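Side-chain contact in ABC-type amino acid transport system, permease component (Caldanaerobacter subterraneus subsp. tengcongensis MB4, PDB 4YMU), which probably carries amino acids such as arginine across the cell membrane as the transmembrane subunit of a binding-protein-dependent ABC importer: residues I97-Y102 and I154-E159. Sequence-based numbering, arbitrary orientation.
Sequences INSSAY and IVMLKE. With ARG (arginine), chain I; ARG (arginine), chain J.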
loop_
_atom_site.group_PDB
_atom_site.type_symbol
_atom_site.label_atom_id
_atom_site.label_comp_id
_atom_site.label_asym_id
_atom_site.label_seq_id
_atom_site.Cartn_x
_atom_site.Cartn_y
_atom_site.Cartn_z
ATOM N N ILE C 97 -12.059 27.716 -4.981
ATOM C CA ILE C 97 -12.393 27.356 -3.601
ATOM C C ILE C 97 -12.518 25.831 -3.460
ATOM O O ILE C 97 -11.878 25.203 -2.581
ATOM C CB ILE C 97 -13.668 28.092 -3.122
ATOM C CG1 ILE C 97 -13.330 29.523 -2.676
ATOM C CG2 ILE C 97 -14.351 27.353 -2.000
ATOM C CD1 ILE C 97 -14.548 30.473 -2.714
ATOM N N ASN C 98 -13.325 25.238 -4.339
ATOM C CA ASN C 98 -13.510 23.787 -4.359
ATOM C C ASN C 98 -12.142 23.065 -4.394
ATOM O O ASN C 98 -11.802 22.222 -3.525
ATOM C CB ASN C 98 -14.376 23.430 -5.572
ATOM C CG ASN C 98 -14.727 21.955 -5.645
ATOM O OD1 ASN C 98 -14.157 21.215 -6.446
ATOM N ND2 ASN C 98 -15.670 21.519 -4.816
ATOM N N SER C 99 -11.341 23.472 -5.373
ATOM C CA SER C 99 -10.009 22.956 -5.554
ATOM C C SER C 99 -9.168 23.211 -4.321
ATOM O O SER C 99 -8.314 22.407 -4.002
ATOM C CB SER C 99 -9.330 23.573 -6.775
ATOM O OG SER C 99 -8.051 22.986 -6.974
ATOM N N SER C 100 -9.390 24.325 -3.631
ATOM C CA SER C 100 -8.563 24.623 -2.463
ATOM C C SER C 100 -8.783 23.540 -1.418
ATOM O O SER C 100 -7.827 23.050 -0.801
ATOM C CB SER C 100 -8.882 25.992 -1.864
ATOM O OG SER C 100 -10.029 25.926 -1.038
ATOM N N ALA C 101 -10.038 23.153 -1.222
ATOM C CA ALA C 101 -10.296 22.094 -0.255
ATOM C C ALA C 101 -9.600 20.781 -0.665
ATOM O O ALA C 101 -8.842 20.153 0.133
ATOM C CB ALA C 101 -11.778 21.882 -0.078
ATOM N N TYR C 102 -9.848 20.359 -1.905
ATOM C CA TYR C 102 -9.266 19.082 -2.337
ATOM C C TYR C 102 -7.727 19.095 -2.285
ATOM O O TYR C 102 -7.100 18.100 -1.912
ATOM C CB TYR C 102 -9.796 18.669 -3.711
ATOM C CG TYR C 102 -11.252 18.250 -3.669
ATOM C CD1 TYR C 102 -11.610 16.927 -3.435
ATOM C CD2 TYR C 102 -12.274 19.186 -3.848
ATOM C CE1 TYR C 102 -12.945 16.540 -3.393
ATOM C CE2 TYR C 102 -13.612 18.813 -3.809
ATOM C CZ TYR C 102 -13.948 17.493 -3.582
ATOM O OH TYR C 102 -15.278 17.113 -3.538
ATOM N N ILE C 154 -6.308 17.789 -14.108
ATOM C CA ILE C 154 -7.001 17.012 -15.131
ATOM C C ILE C 154 -8.476 16.860 -14.774
ATOM O O ILE C 154 -9.347 17.016 -15.630
ATOM C CB ILE C 154 -6.358 15.618 -15.331
ATOM C CG1 ILE C 154 -4.938 15.755 -15.892
ATOM C CG2 ILE C 154 -7.215 14.741 -16.238
ATOM C CD1 ILE C 154 -4.239 14.435 -16.116
ATOM N N VAL C 155 -8.749 16.595 -13.501
ATOM C CA VAL C 155 -10.115 16.427 -13.025
ATOM C C VAL C 155 -10.896 17.744 -13.152
ATOM O O VAL C 155 -12.077 17.755 -13.534
ATOM C CB VAL C 155 -10.127 15.971 -11.560
ATOM C CG1 VAL C 155 -11.535 16.013 -10.994
ATOM C CG2 VAL C 155 -9.572 14.571 -11.454
ATOM N N MET C 156 -10.222 18.848 -12.844
ATOM C CA MET C 156 -10.841 20.155 -12.866
ATOM C C MET C 156 -11.218 20.621 -14.270
ATOM O O MET C 156 -12.097 21.455 -14.408
ATOM C CB MET C 156 -9.931 21.176 -12.190
ATOM C CG MET C 156 -9.930 21.074 -10.683
ATOM S SD MET C 156 -11.536 21.498 -9.966
ATOM C CE MET C 156 -11.329 23.272 -9.857
ATOM N N LEU C 157 -10.548 20.099 -15.296
ATOM C CA LEU C 157 -10.909 20.390 -16.685
ATOM C C LEU C 157 -12.329 19.922 -16.919
ATOM O O LEU C 157 -13.178 20.672 -17.404
ATOM C CB LEU C 157 -9.975 19.680 -17.665
ATOM C CG LEU C 157 -8.608 20.336 -17.870
ATOM C CD1 LEU C 157 -7.818 19.601 -18.938
ATOM C CD2 LEU C 157 -8.766 21.807 -18.241
ATOM N N LYS C 158 -12.585 18.671 -16.578
ATOM C CA LYS C 158 -13.930 18.155 -16.678
ATOM C C LYS C 158 -14.853 18.982 -15.780
ATOM O O LYS C 158 -15.940 19.389 -16.197
ATOM C CB LYS C 158 -13.965 16.674 -16.296
ATOM C CG LYS C 158 -13.171 15.795 -17.243
ATOM C CD LYS C 158 -13.449 14.309 -17.015
ATOM C CE LYS C 158 -12.921 13.840 -15.658
ATOM N NZ LYS C 158 -13.437 12.478 -15.297
ATOM N N GLU C 159 -14.397 19.278 -14.570
ATOM C CA GLU C 159 -15.247 19.983 -13.623
ATOM C C GLU C 159 -15.708 21.368 -14.105
ATOM O O GLU C 159 -16.831 21.774 -13.819
ATOM C CB GLU C 159 -14.581 20.079 -12.251
ATOM C CG GLU C 159 -14.509 18.745 -11.509
ATOM C CD GLU C 159 -15.873 18.198 -11.113
ATOM O OE1 GLU C 159 -16.837 18.978 -11.044
ATOM O OE2 GLU C 159 -15.990 16.986 -10.852
HETATM N N ARG I . -18.266 16.941 -9.101
HETATM C CA ARG I . -18.034 16.552 -7.709
HETATM C C ARG I . -18.614 17.557 -6.729
HETATM O O ARG I . -18.647 17.302 -5.518
HETATM C CB ARG I . -16.543 16.406 -7.419
HETATM C CG ARG I . -15.772 17.699 -7.395
HETATM C CD ARG I . -14.283 17.402 -7.322
HETATM N NE ARG I . -13.485 18.597 -7.081
HETATM C CZ ARG I . -12.163 18.642 -7.178
HETATM N NH1 ARG I . -11.519 19.777 -6.940
HETATM N NH2 ARG I . -11.485 17.552 -7.523
HETATM O OXT ARG I . -19.030 18.644 -7.128
HETATM N N ARG J . -17.871 15.603 -12.231
HETATM C CA ARG J . -16.796 14.840 -12.859
HETATM C C ARG J . -17.072 14.606 -14.338
HETATM O O ARG J . -16.152 14.250 -15.087
HETATM C CB ARG J . -16.601 13.489 -12.155
HETATM C CG ARG J . -17.726 12.491 -12.380
HETATM C CD ARG J . -17.559 11.294 -11.482
HETATM N NE ARG J . -18.484 10.212 -11.814
HETATM C CZ ARG J . -18.657 9.124 -11.066
HETATM N NH1 ARG J . -17.968 8.981 -9.940
HETATM N NH2 ARG J . -19.511 8.184 -11.440
HETATM O OXT ARG J . -18.211 14.744 -14.808
#
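The arginine pocket in the transmembrane domain of this type I ABC importer permease lies between two helices, 87-112 and 129-160, which touch directly through M156, S99 and N98. Methyl CE of M156 rests against CB of S99 at 3.7 Å, whereas its sulfur SD makes a looser approach, coming only to 4.4 Å of OD1 of N98. No hydrogen bond joins the two segments; the backbones stay apart, with 7.9 Å between CA of S99 and CA of M156, and the guanidinium of the chain I arginine sits between the two helices, beside the thioether. Bends at chi2 (-66°) and chi3 (-86°) fold the M156 chain so that SD faces the guanidinium while CE reaches the other helix. SD lies 3.5 Å from NH1 of this arginine, and CG1 of V155 comes near NH2. N98 holds CG anti to its main-chain nitrogen (chi1 -176°), carrying the amide toward the ligand, where OD1 accepts a forked pair of bonds: NE at 2.8 Å and NH1 beside it. The guanidinium also lies over one face of the Y102 ring, NE displaced toward the rim, with NH1 3.2 Å from CD2. S99 OG hydrogen-bonds to E152 OE2, which itself binds the ligand, so S99 is a second-shell residue behind it. L67 N supplies a further ligand bond. At the other end, the negative carboxylate of E159 probably stabilises the positive α-amino groups of two arginines, the chain J molecule being held largely by the second subunit. OE2 of E159 accepts from N of the chain I arginine at 2.9 Å and from N of the chain J arginine at 2.7 Å.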